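Local structure of cortical-lytic enzyme (Clostridium perfringens, 5JIP) at residues 13-18 / 219-224; 107-112 / 143-148; 225-230 / 254-259; 261-266 / 301-306. The protein takes part in hydrolysing the peptidoglycan of the spore cortex during germination, probably as a lysozyme-type muramidase of glycoside hydrolase family 25. One frame throughout, in Å; residues are numbered along the deposited sequence.

Contact 1: 13-18 / 219-224; sequences STFGPD and LNWGPN
Strands 15-18 and 219-221 run antiparallel, their axes approaching to 4.7 Å at 143°. Gly16 and Asn220 form the hydrogen-bonded pair, and Phe15-Trp221 and Pro17-Leu219 are the non-hydrogen-bonded pairs on either side of it; there Pro17, having no N-H, costs the pairing nothing. Asn220 strengthens its pair with its side chain: ND2 donates to Gly16 O at 3.1 Å and, almost straight, to Asp18 OD1 at 2.8 Å, using the anti lone pair of that oxygen. Asn220 OD1 is taken by Trp176, so the amide cannot easily flip. On the other face, Phe15 and Trp221 meet obliquely, ring planes 55° apart, while Leu219 CD2 reaches Phe15 CZ at 3.8 Å and also touches Pro17. Where the strands end, Pro223 O accepts both Thr14 N, from above the carbonyl plane, and Thr14 OG1, in plane at 2.8 Å. Gly222 suits its place because a side-chain carbon would collide with that hydroxyl. A water joins Ser13 OG, Gly222 O and Asn224 OD1, with Asn10 as a further partner of both side chains. Here the first strand meets the last in the closed, TIM-barrel-like sheet of the family 25 domain, by an antiparallel pairing.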
# COMPACT_ATOMS: atom_id res chain seq x y z
N SER A 13 -19.20 -7.54 8.26
CA SER A 13 -18.18 -8.13 9.11
C SER A 13 -18.16 -9.65 8.96
O SER A 13 -19.20 -10.31 9.02
CB SER A 13 -18.41 -7.77 10.58
OG SER A 13 -18.28 -6.37 10.80
N THR A 14 -16.95 -10.20 8.82
CA THR A 14 -16.79 -11.65 8.85
C THR A 14 -16.94 -12.16 10.28
O THR A 14 -16.96 -11.41 11.25
CB THR A 14 -15.44 -12.06 8.28
OG1 THR A 14 -14.39 -11.35 8.94
CG2 THR A 14 -15.37 -11.78 6.76
N PHE A 15 -17.03 -13.48 10.40
CA PHE A 15 -17.43 -14.11 11.65
C PHE A 15 -16.82 -15.49 11.76
O PHE A 15 -16.78 -16.24 10.78
CB PHE A 15 -18.96 -14.18 11.72
CG PHE A 15 -19.48 -15.09 12.79
CD1 PHE A 15 -19.73 -14.63 14.06
CD2 PHE A 15 -19.73 -16.41 12.51
CE1 PHE A 15 -20.21 -15.47 15.07
CE2 PHE A 15 -20.22 -17.27 13.49
CZ PHE A 15 -20.47 -16.80 14.76
N GLY A 16 -16.38 -15.85 12.96
CA GLY A 16 -15.89 -17.18 13.17
C GLY A 16 -15.47 -17.42 14.60
O GLY A 16 -15.23 -16.48 15.38
N PRO A 17 -15.34 -18.70 14.95
CA PRO A 17 -14.96 -19.06 16.31
C PRO A 17 -13.45 -19.15 16.48
O PRO A 17 -12.69 -19.25 15.51
CB PRO A 17 -15.59 -20.45 16.47
CG PRO A 17 -15.41 -21.05 15.09
CD PRO A 17 -15.68 -19.89 14.15
N ASP A 18 -13.02 -19.13 17.74
CA ASP A 18 -11.70 -19.68 18.05
C ASP A 18 -11.87 -20.87 18.98
O ASP A 18 -12.80 -20.92 19.80
CB ASP A 18 -10.73 -18.63 18.63
CG ASP A 18 -11.27 -17.94 19.87
OD1 ASP A 18 -12.01 -16.94 19.71
OD2 ASP A 18 -10.94 -18.39 20.98
N LEU A 219 -16.59 -16.48 20.12
CA LEU A 219 -17.01 -16.01 18.81
C LEU A 219 -16.46 -14.61 18.53
O LEU A 219 -16.29 -13.79 19.45
CB LEU A 219 -18.52 -15.99 18.68
CG LEU A 219 -19.20 -17.37 18.81
CD1 LEU A 219 -20.70 -17.20 18.77
CD2 LEU A 219 -18.70 -18.35 17.72
N ASN A 220 -16.24 -14.34 17.25
CA ASN A 220 -15.46 -13.17 16.84
C ASN A 220 -16.05 -12.53 15.60
O ASN A 220 -16.47 -13.22 14.66
CB ASN A 220 -14.02 -13.55 16.50
CG ASN A 220 -13.32 -14.28 17.63
OD1 ASN A 220 -12.88 -13.65 18.58
ND2 ASN A 220 -13.16 -15.59 17.49
N TRP A 221 -16.04 -11.20 15.60
CA TRP A 221 -16.22 -10.43 14.38
C TRP A 221 -14.86 -10.09 13.79
O TRP A 221 -13.91 -9.76 14.52
CB TRP A 221 -16.99 -9.13 14.64
CG TRP A 221 -18.35 -9.32 15.23
CD1 TRP A 221 -18.76 -8.92 16.46
CD2 TRP A 221 -19.48 -9.98 14.62
NE1 TRP A 221 -20.07 -9.26 16.67
CE2 TRP A 221 -20.54 -9.93 15.56
CE3 TRP A 221 -19.70 -10.58 13.38
CZ2 TRP A 221 -21.80 -10.45 15.29
CZ3 TRP A 221 -20.96 -11.13 13.11
CH2 TRP A 221 -22.00 -11.05 14.07
N GLY A 222 -14.78 -10.15 12.47
CA GLY A 222 -13.57 -9.82 11.75
C GLY A 222 -13.76 -8.69 10.76
O GLY A 222 -14.81 -8.03 10.71
N PRO A 223 -12.74 -8.48 9.93
CA PRO A 223 -12.82 -7.48 8.86
C PRO A 223 -13.94 -7.75 7.87
O PRO A 223 -14.49 -8.85 7.79
CB PRO A 223 -11.45 -7.58 8.17
CG PRO A 223 -10.58 -8.34 9.11
CD PRO A 223 -11.48 -9.23 9.89
N ASN A 224 -14.27 -6.72 7.09
CA ASN A 224 -15.29 -6.85 6.06
C ASN A 224 -14.94 -7.89 5.02
O ASN A 224 -15.84 -8.48 4.40
CB ASN A 224 -15.50 -5.50 5.40
CG ASN A 224 -16.17 -4.51 6.32
OD1 ASN A 224 -16.46 -4.82 7.48
ND2 ASN A 224 -16.44 -3.33 5.81
O HOH W 1 -15.77 -5.57 10.13

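Contact 2: 107-112 / 143-148; sequences DLFPVL and RRRLML
Segments 107-112 and 143-148 converge into a short parallel pairing in which Met147 bridges two residues of the other strand: its N donates to Pro110 O and its O accepts Leu112 N, both at 2.9 Å. On the Val111 side of the sheet, Met147 leaves the backbone with CG anti to N (chi1 175°) and stays extended at chi2, which places SD beside the Phe109 ring, 5.1 Å from its centroid and oblique to it, a Met-aromatic contact. The bend at chi3 then brings CE to 3.7 Å from Val111 CG2; the flexible thioether fits between a branched and a flat neighbour. Phe109 turns its ring edge to Arg145 O, 3.7 Å from CD1, and lies alongside Arg145 CB, whereas the Arg145 guanidinium leads away to Thr306, Glu139 and Asp172. Opposite Val111 and Met147, Leu146 CD2 meets Leu112 CB at 4.1 Å, and both leucines pack on Phe134 of helix 124-142. Farther out, Arg144 curls through two bends so that Pro110 CD lies over one face of its guanidinium, 3.7 Å from NH2, while NH1 is held by Gly106 O. The chemistry thus divides in two: aliphatic, sulfur and aromatic groups bury the parallel strands of a beta-alpha-beta crossover, while the arginines keep their charged ends at its margin, bonded to carbonyls and acidic groups.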
# COMPACT_ATOMS: atom_id res chain seq x y z
N ASP A 107 -3.31 -19.65 7.29
CA ASP A 107 -4.00 -18.75 6.38
C ASP A 107 -4.19 -17.37 6.99
O ASP A 107 -4.01 -16.34 6.32
CB ASP A 107 -5.35 -19.32 5.99
CG ASP A 107 -5.27 -20.74 5.51
OD1 ASP A 107 -4.34 -21.03 4.72
OD2 ASP A 107 -6.16 -21.53 5.89
N LEU A 108 -4.60 -17.32 8.25
CA LEU A 108 -4.84 -16.06 8.93
C LEU A 108 -3.57 -15.63 9.66
O LEU A 108 -2.64 -16.42 9.84
CB LEU A 108 -5.97 -16.19 9.93
CG LEU A 108 -7.11 -17.11 9.54
CD1 LEU A 108 -8.06 -17.33 10.74
CD2 LEU A 108 -7.85 -16.50 8.36
N PHE A 109 -3.55 -14.35 10.09
CA PHE A 109 -2.47 -13.83 10.92
C PHE A 109 -2.18 -14.83 12.03
O PHE A 109 -3.07 -15.16 12.82
CB PHE A 109 -2.80 -12.49 11.62
CG PHE A 109 -3.03 -11.31 10.72
CD1 PHE A 109 -1.98 -10.71 10.03
CD2 PHE A 109 -4.28 -10.72 10.66
CE1 PHE A 109 -2.22 -9.61 9.25
CE2 PHE A 109 -4.52 -9.61 9.90
CZ PHE A 109 -3.51 -9.04 9.20
N PRO A 110 -0.94 -15.27 12.19
CA PRO A 110 -0.56 -15.88 13.46
C PRO A 110 -0.81 -14.89 14.59
O PRO A 110 -0.70 -13.68 14.40
CB PRO A 110 0.94 -16.17 13.27
CG PRO A 110 1.15 -16.15 11.79
CD PRO A 110 0.20 -15.14 11.27
N VAL A 111 -1.18 -15.41 15.76
CA VAL A 111 -1.63 -14.57 16.87
C VAL A 111 -0.81 -14.87 18.12
O VAL A 111 -0.58 -16.04 18.47
CB VAL A 111 -3.13 -14.78 17.14
CG1 VAL A 111 -3.56 -14.26 18.49
CG2 VAL A 111 -3.95 -14.11 16.05
N LEU A 112 -0.38 -13.80 18.80
CA LEU A 112 0.11 -13.85 20.18
C LEU A 112 -1.02 -13.49 21.13
O LEU A 112 -1.58 -12.39 21.07
CB LEU A 112 1.30 -12.90 20.36
CG LEU A 112 1.93 -12.85 21.75
CD1 LEU A 112 2.67 -14.14 22.02
CD2 LEU A 112 2.88 -11.67 21.80
N ARG A 143 8.58 -13.53 7.99
CA ARG A 143 8.05 -12.55 7.05
C ARG A 143 6.52 -12.48 7.08
O ARG A 143 5.91 -12.02 6.12
CB ARG A 143 8.55 -12.81 5.61
CG ARG A 143 8.63 -11.53 4.77
CD ARG A 143 8.83 -11.84 3.29
NE ARG A 143 9.02 -10.63 2.51
CZ ARG A 143 8.84 -10.56 1.19
NH1 ARG A 143 8.47 -11.62 0.50
NH2 ARG A 143 9.05 -9.42 0.56
N ARG A 144 5.91 -12.94 8.17
CA ARG A 144 4.47 -12.85 8.40
C ARG A 144 4.18 -11.86 9.51
O ARG A 144 4.80 -11.91 10.58
CB ARG A 144 3.86 -14.21 8.78
CG ARG A 144 3.82 -15.25 7.69
CD ARG A 144 2.83 -14.90 6.62
NE ARG A 144 1.45 -14.82 7.14
CZ ARG A 144 0.59 -15.83 7.25
NH1 ARG A 144 0.91 -17.07 6.89
NH2 ARG A 144 -0.63 -15.60 7.72
N ARG A 145 3.18 -11.01 9.29
CA ARG A 145 2.64 -10.17 10.35
C ARG A 145 2.03 -10.97 11.49
O ARG A 145 1.30 -11.95 11.28
CB ARG A 145 1.57 -9.25 9.81
CG ARG A 145 1.98 -8.25 8.75
CD ARG A 145 3.07 -7.29 9.21
NE ARG A 145 2.91 -6.72 10.53
CZ ARG A 145 2.20 -5.63 10.83
NH1 ARG A 145 1.50 -5.01 9.90
NH2 ARG A 145 2.17 -5.17 12.08
N LEU A 146 2.31 -10.52 12.70
CA LEU A 146 1.78 -11.09 13.93
C LEU A 146 0.64 -10.22 14.47
O LEU A 146 0.81 -9.02 14.67
CB LEU A 146 2.90 -11.18 14.97
CG LEU A 146 2.53 -11.78 16.33
CD1 LEU A 146 2.19 -13.27 16.17
CD2 LEU A 146 3.65 -11.59 17.32
N MET A 147 -0.52 -10.84 14.70
CA MET A 147 -1.65 -10.16 15.35
C MET A 147 -1.59 -10.39 16.86
O MET A 147 -1.18 -11.46 17.32
CB MET A 147 -2.99 -10.66 14.78
CG MET A 147 -4.22 -10.09 15.49
SD MET A 147 -5.69 -9.95 14.44
CE MET A 147 -6.10 -11.66 14.21
N LEU A 148 -1.96 -9.35 17.62
CA LEU A 148 -2.04 -9.41 19.08
C LEU A 148 -3.48 -9.61 19.53
O LEU A 148 -4.38 -8.87 19.11
CB LEU A 148 -1.48 -8.13 19.72
CG LEU A 148 -1.54 -8.12 21.27
CD1 LEU A 148 -0.58 -9.11 21.79
CD2 LEU A 148 -1.25 -6.71 21.79

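Contact 3: 225-230 / 254-259; sequences SIDSLM and NKEDDL. With MG (magnesium ion), chain E.
The tight part of this contact is a magnesium ion held where a 3-10 turn, 226-229, meets a type I turn, 256-259. Asp227 O binds the ion at 2.2 Å and Met230 O at 2.0 Å, so the first segment contributes carbonyls, which its turn directs to one point. Asp258 adds a single carboxylate oxygen, OD2, also 2.0 Å from the ion. Its CG sits in the crowded position between N and the carbonyl carbon (chi1 64°), which swings the carboxylate toward the 3-10 turn and leaves OD1 to accept from water 2 at 2.6 Å. That water and water 3 stand on opposite sides of the metal, and Asp304 OD2, across from Asp227 O, completes six ligands.

The looser, more solvent-facing side is built from ordinary hydrogen bonds. The Asp227 carboxylate ignores the metal that its own carbonyl binds: OD2 accepts Asp257 N at 3.1 Å on its anti lone pair. Ser225 OG receives Asp227 N in an ST turn and donates to Asp257 OD2 at 2.6 Å, a hydroxyl doing both jobs at once. These bonds bring Asp227 OD2 within 3.3 Å of Asp257 OD2, a like-charge approach that may raise the proton affinity of one acid; Asp257 is exposed, so solvent can soften the repulsion. Glu256 bends away to Ser233 and Asn254. Carbonyls, carboxylates and waters in an octahedron form an all-oxygen site characteristic of magnesium, here joining the linker that leaves the barrel to a loop of the C-terminal domain.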
# COMPACT_ATOMS: atom_id res chain seq x y z
N SER A 225 -13.65 -8.12 4.79
CA SER A 225 -13.20 -9.14 3.86
C SER A 225 -12.25 -10.11 4.55
O SER A 225 -11.35 -9.70 5.28
CB SER A 225 -12.47 -8.52 2.68
OG SER A 225 -12.00 -9.56 1.84
N ILE A 226 -12.44 -11.40 4.26
CA ILE A 226 -11.53 -12.42 4.75
C ILE A 226 -10.11 -12.14 4.27
O ILE A 226 -9.13 -12.52 4.92
CB ILE A 226 -12.02 -13.81 4.30
CG1 ILE A 226 -11.13 -14.90 4.88
CG2 ILE A 226 -12.04 -13.93 2.79
CD1 ILE A 226 -11.28 -15.05 6.41
N ASP A 227 -9.97 -11.46 3.13
CA ASP A 227 -8.66 -11.14 2.59
C ASP A 227 -7.84 -10.32 3.58
O ASP A 227 -6.61 -10.45 3.63
CB ASP A 227 -8.79 -10.38 1.27
CG ASP A 227 -9.54 -11.16 0.19
OD1 ASP A 227 -9.59 -12.38 0.25
OD2 ASP A 227 -10.07 -10.51 -0.75
N SER A 228 -8.50 -9.52 4.42
CA SER A 228 -7.79 -8.65 5.36
C SER A 228 -7.17 -9.42 6.53
O SER A 228 -6.43 -8.84 7.30
CB SER A 228 -8.74 -7.59 5.89
OG SER A 228 -9.11 -6.71 4.84
N LEU A 229 -7.49 -10.71 6.68
CA LEU A 229 -6.83 -11.56 7.66
C LEU A 229 -5.71 -12.39 7.07
O LEU A 229 -4.91 -12.96 7.84
CB LEU A 229 -7.86 -12.51 8.31
CG LEU A 229 -8.96 -11.87 9.17
CD1 LEU A 229 -9.92 -12.93 9.68
CD2 LEU A 229 -8.33 -11.07 10.34
N MET A 230 -5.63 -12.49 5.73
CA MET A 230 -4.76 -13.43 5.02
C MET A 230 -3.75 -12.73 4.11
O MET A 230 -4.00 -11.63 3.62
CB MET A 230 -5.58 -14.38 4.16
CG MET A 230 -6.64 -15.10 4.92
SD MET A 230 -7.45 -16.41 3.96
CE MET A 230 -8.13 -15.51 2.56
N ASN A 254 -4.41 -9.17 -9.30
CA ASN A 254 -4.91 -9.84 -8.11
C ASN A 254 -6.23 -9.22 -7.70
O ASN A 254 -6.53 -8.08 -8.03
CB ASN A 254 -3.92 -9.72 -6.94
CG ASN A 254 -2.97 -10.88 -6.86
OD1 ASN A 254 -2.26 -11.23 -7.81
ND2 ASN A 254 -2.92 -11.50 -5.67
N LYS A 255 -7.05 -9.99 -6.98
CA LYS A 255 -8.43 -9.58 -6.72
C LYS A 255 -8.70 -9.25 -5.25
O LYS A 255 -9.84 -8.88 -4.93
CB LYS A 255 -9.41 -10.68 -7.16
CG LYS A 255 -9.16 -11.28 -8.52
CD LYS A 255 -9.38 -10.33 -9.67
CE LYS A 255 -8.97 -11.03 -10.97
NZ LYS A 255 -8.43 -10.10 -12.01
N GLU A 256 -7.71 -9.34 -4.37
CA GLU A 256 -8.00 -9.15 -2.95
C GLU A 256 -8.47 -7.75 -2.64
O GLU A 256 -7.96 -6.75 -3.17
CB GLU A 256 -6.76 -9.47 -2.10
CG GLU A 256 -6.41 -10.92 -2.04
CD GLU A 256 -5.54 -11.37 -3.19
OE1 GLU A 256 -5.03 -10.52 -3.96
OE2 GLU A 256 -5.33 -12.59 -3.31
N ASP A 257 -9.44 -7.67 -1.72
CA ASP A 257 -9.98 -6.38 -1.31
C ASP A 257 -8.92 -5.53 -0.65
O ASP A 257 -9.01 -4.30 -0.70
CB ASP A 257 -11.16 -6.59 -0.35
CG ASP A 257 -12.26 -7.40 -0.99
OD1 ASP A 257 -12.70 -7.01 -2.09
OD2 ASP A 257 -12.67 -8.46 -0.43
N ASP A 258 -7.92 -6.14 -0.03
CA ASP A 258 -6.88 -5.41 0.66
C ASP A 258 -5.58 -5.37 -0.13
O ASP A 258 -4.52 -5.13 0.46
CB ASP A 258 -6.63 -6.01 2.05
CG ASP A 258 -6.11 -7.44 1.98
OD1 ASP A 258 -6.28 -8.10 0.92
OD2 ASP A 258 -5.55 -7.93 2.99
N LEU A 259 -5.64 -5.66 -1.43
CA LEU A 259 -4.45 -5.61 -2.27
C LEU A 259 -3.83 -4.22 -2.21
O LEU A 259 -4.51 -3.20 -2.25
CB LEU A 259 -4.81 -5.96 -3.70
CG LEU A 259 -3.65 -6.00 -4.68
CD1 LEU A 259 -2.73 -7.15 -4.40
CD2 LEU A 259 -4.24 -6.06 -6.07
MG MG E . -4.60 -9.70 3.34
O HOH W 2 -4.79 -10.23 1.28
O HOH W 3 -4.27 -9.23 5.36

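Contact 4: 261-266 / 301-306; sequences GYNVFV and EAFDIT. With MG (magnesium ion), chain E.
Gly261 opens the antiparallel pairing with Phe303: its O accepts Phe303 N at 2.8 Å, and its N gives a longer bond back to Phe303 O. The Phe303 ring folds over this glycine, with CG in the crowded position (chi1 57°), and Gly261 CA makes a CH-pi contact 4.1 Å from the ring centroid. Only glycine suits this place, since a CB would strike Phe303 CZ and, at these backbone angles, the preceding carbonyl as well. Tyr262, on the other face, rests CD2 against Ala302 CB at 4.0 Å, the small alanine leaving room for a ring whose hydroxyl bonds Asn254 N. At Asn263 the backbone pairs with Glu301 in both directions, with N to Glu301 O at 2.9 Å. Its side chain repeats the pairing: ND2 points almost straight (175°) at Glu301 OE2, 3.1 Å away, on the anti lone pair. Asn263 also meets Thr273 of its own chain through OD1 and Thr273 of the second subunit through ND2. Phe265 then turns its edge to the same carboxylate, CZ lying 3.8 Å from Glu301 OE2, as befits the slightly positive ring hydrogens. The buried Glu301 is therefore well compensated, by Asn263, the ring edge and salt bridges from OE1 to Arg313 and Arg143, and probably stays ionised; farther along its strand, Asp304 OD2 binds magnesium at 2.1 Å, joining Asp258 as its second carboxylate ligand.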
# COMPACT_ATOMS: atom_id res chain seq x y z
N GLY A 261 -0.23 -3.83 -3.70
CA GLY A 261 0.76 -3.68 -4.75
C GLY A 261 1.50 -4.98 -5.02
O GLY A 261 1.12 -6.04 -4.54
N TYR A 262 2.57 -4.84 -5.78
CA TYR A 262 3.40 -5.94 -6.24
C TYR A 262 4.85 -5.52 -6.22
O TYR A 262 5.17 -4.35 -6.48
CB TYR A 262 3.06 -6.38 -7.68
CG TYR A 262 1.60 -6.57 -7.98
CD1 TYR A 262 0.80 -5.49 -8.32
CD2 TYR A 262 1.04 -7.85 -7.99
CE1 TYR A 262 -0.54 -5.66 -8.59
CE2 TYR A 262 -0.27 -8.03 -8.27
CZ TYR A 262 -1.06 -6.96 -8.60
OH TYR A 262 -2.38 -7.18 -8.88
N ASN A 263 5.72 -6.48 -5.95
CA ASN A 263 7.15 -6.37 -6.20
C ASN A 263 7.53 -7.35 -7.30
O ASN A 263 7.12 -8.52 -7.28
CB ASN A 263 7.97 -6.68 -4.95
CG ASN A 263 7.80 -5.64 -3.86
OD1 ASN A 263 7.70 -4.44 -4.13
ND2 ASN A 263 7.70 -6.11 -2.62
N VAL A 264 8.36 -6.88 -8.23
CA VAL A 264 8.85 -7.67 -9.36
C VAL A 264 10.36 -7.80 -9.26
O VAL A 264 11.06 -6.86 -8.85
CB VAL A 264 8.44 -7.02 -10.70
CG1 VAL A 264 9.04 -7.78 -11.88
CG2 VAL A 264 6.92 -6.97 -10.80
N PHE A 265 10.85 -8.97 -9.66
CA PHE A 265 12.26 -9.31 -9.53
C PHE A 265 12.80 -9.90 -10.82
O PHE A 265 12.09 -10.64 -11.52
CB PHE A 265 12.46 -10.31 -8.41
CG PHE A 265 11.97 -9.82 -7.06
CD1 PHE A 265 10.64 -9.99 -6.69
CD2 PHE A 265 12.84 -9.21 -6.17
CE1 PHE A 265 10.18 -9.54 -5.45
CE2 PHE A 265 12.40 -8.74 -4.93
CZ PHE A 265 11.08 -8.92 -4.56
N VAL A 266 14.07 -9.59 -11.11
CA VAL A 266 14.81 -10.17 -12.23
C VAL A 266 15.98 -10.96 -11.64
O VAL A 266 16.85 -10.38 -10.97
CB VAL A 266 15.32 -9.10 -13.21
CG1 VAL A 266 16.19 -9.76 -14.29
CG2 VAL A 266 14.16 -8.32 -13.83
N GLU A 301 5.55 -10.94 -6.53
CA GLU A 301 4.72 -11.16 -5.36
C GLU A 301 3.72 -10.02 -5.21
O GLU A 301 4.04 -8.85 -5.46
CB GLU A 301 5.58 -11.28 -4.08
CG GLU A 301 6.34 -9.98 -3.73
CD GLU A 301 7.42 -10.17 -2.68
OE1 GLU A 301 7.70 -11.34 -2.30
OE2 GLU A 301 8.02 -9.14 -2.25
N ALA A 302 2.50 -10.36 -4.82
CA ALA A 302 1.56 -9.36 -4.36
C ALA A 302 1.80 -9.08 -2.88
O ALA A 302 2.36 -9.90 -2.15
CB ALA A 302 0.13 -9.82 -4.58
N PHE A 303 1.36 -7.90 -2.42
CA PHE A 303 1.33 -7.64 -0.98
C PHE A 303 0.09 -6.83 -0.66
O PHE A 303 -0.48 -6.16 -1.53
CB PHE A 303 2.62 -6.95 -0.45
CG PHE A 303 2.97 -5.63 -1.11
CD1 PHE A 303 2.42 -4.43 -0.66
CD2 PHE A 303 3.89 -5.59 -2.14
CE1 PHE A 303 2.77 -3.22 -1.25
CE2 PHE A 303 4.26 -4.39 -2.72
CZ PHE A 303 3.70 -3.20 -2.29
N ASP A 304 -0.35 -6.92 0.60
CA ASP A 304 -1.61 -6.32 1.01
C ASP A 304 -1.35 -5.15 1.96
O ASP A 304 -0.21 -4.83 2.29
CB ASP A 304 -2.56 -7.38 1.59
CG ASP A 304 -2.04 -8.04 2.86
OD1 ASP A 304 -1.10 -7.53 3.50
OD2 ASP A 304 -2.62 -9.10 3.22
N ILE A 305 -2.43 -4.48 2.37
CA ILE A 305 -2.31 -3.22 3.09
C ILE A 305 -1.52 -3.37 4.37
O ILE A 305 -0.79 -2.45 4.76
CB ILE A 305 -3.71 -2.63 3.34
CG1 ILE A 305 -4.30 -2.22 2.00
CG2 ILE A 305 -3.64 -1.43 4.29
CD1 ILE A 305 -5.78 -1.79 2.08
N THR A 306 -1.63 -4.50 5.05
CA THR A 306 -0.93 -4.65 6.32
C THR A 306 0.40 -5.36 6.16
O THR A 306 1.05 -5.67 7.15
CB THR A 306 -1.84 -5.33 7.36
OG1 THR A 306 -2.53 -6.44 6.79
CG2 THR A 306 -2.89 -4.33 7.85
MG MG E . -4.60 -9.70 3.34
O HOH W 3 -4.27 -9.23 5.36
O HOH W 2 -4.79 -10.23 1.28

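In the fold
Contacts 1 and 2 lie in the same curled sheet of the family 25 barrel, centres about 15 Å apart: contact 1 joins its first and last strands, with contact 2 falling between them in sequence. Contacts 3 and 4 follow. Contact 4 belongs to the C-terminal domain, whose antiparallel sheets of three and four strands match a fibronectin type III-like topology. Contact 3 lies at the junction of the two domains, its centre about 15 Å from those of contacts 1 and 2 and about 13 Å from that of contact 4. It packs on Pro223 of contact 1, bonds Phe109 of contact 2 through Leu229, and shares magnesium with Asp304. Arg143 and Arg145 also reach contact 4, so metal and charge together tie barrel to C-terminal domain near the second subunit.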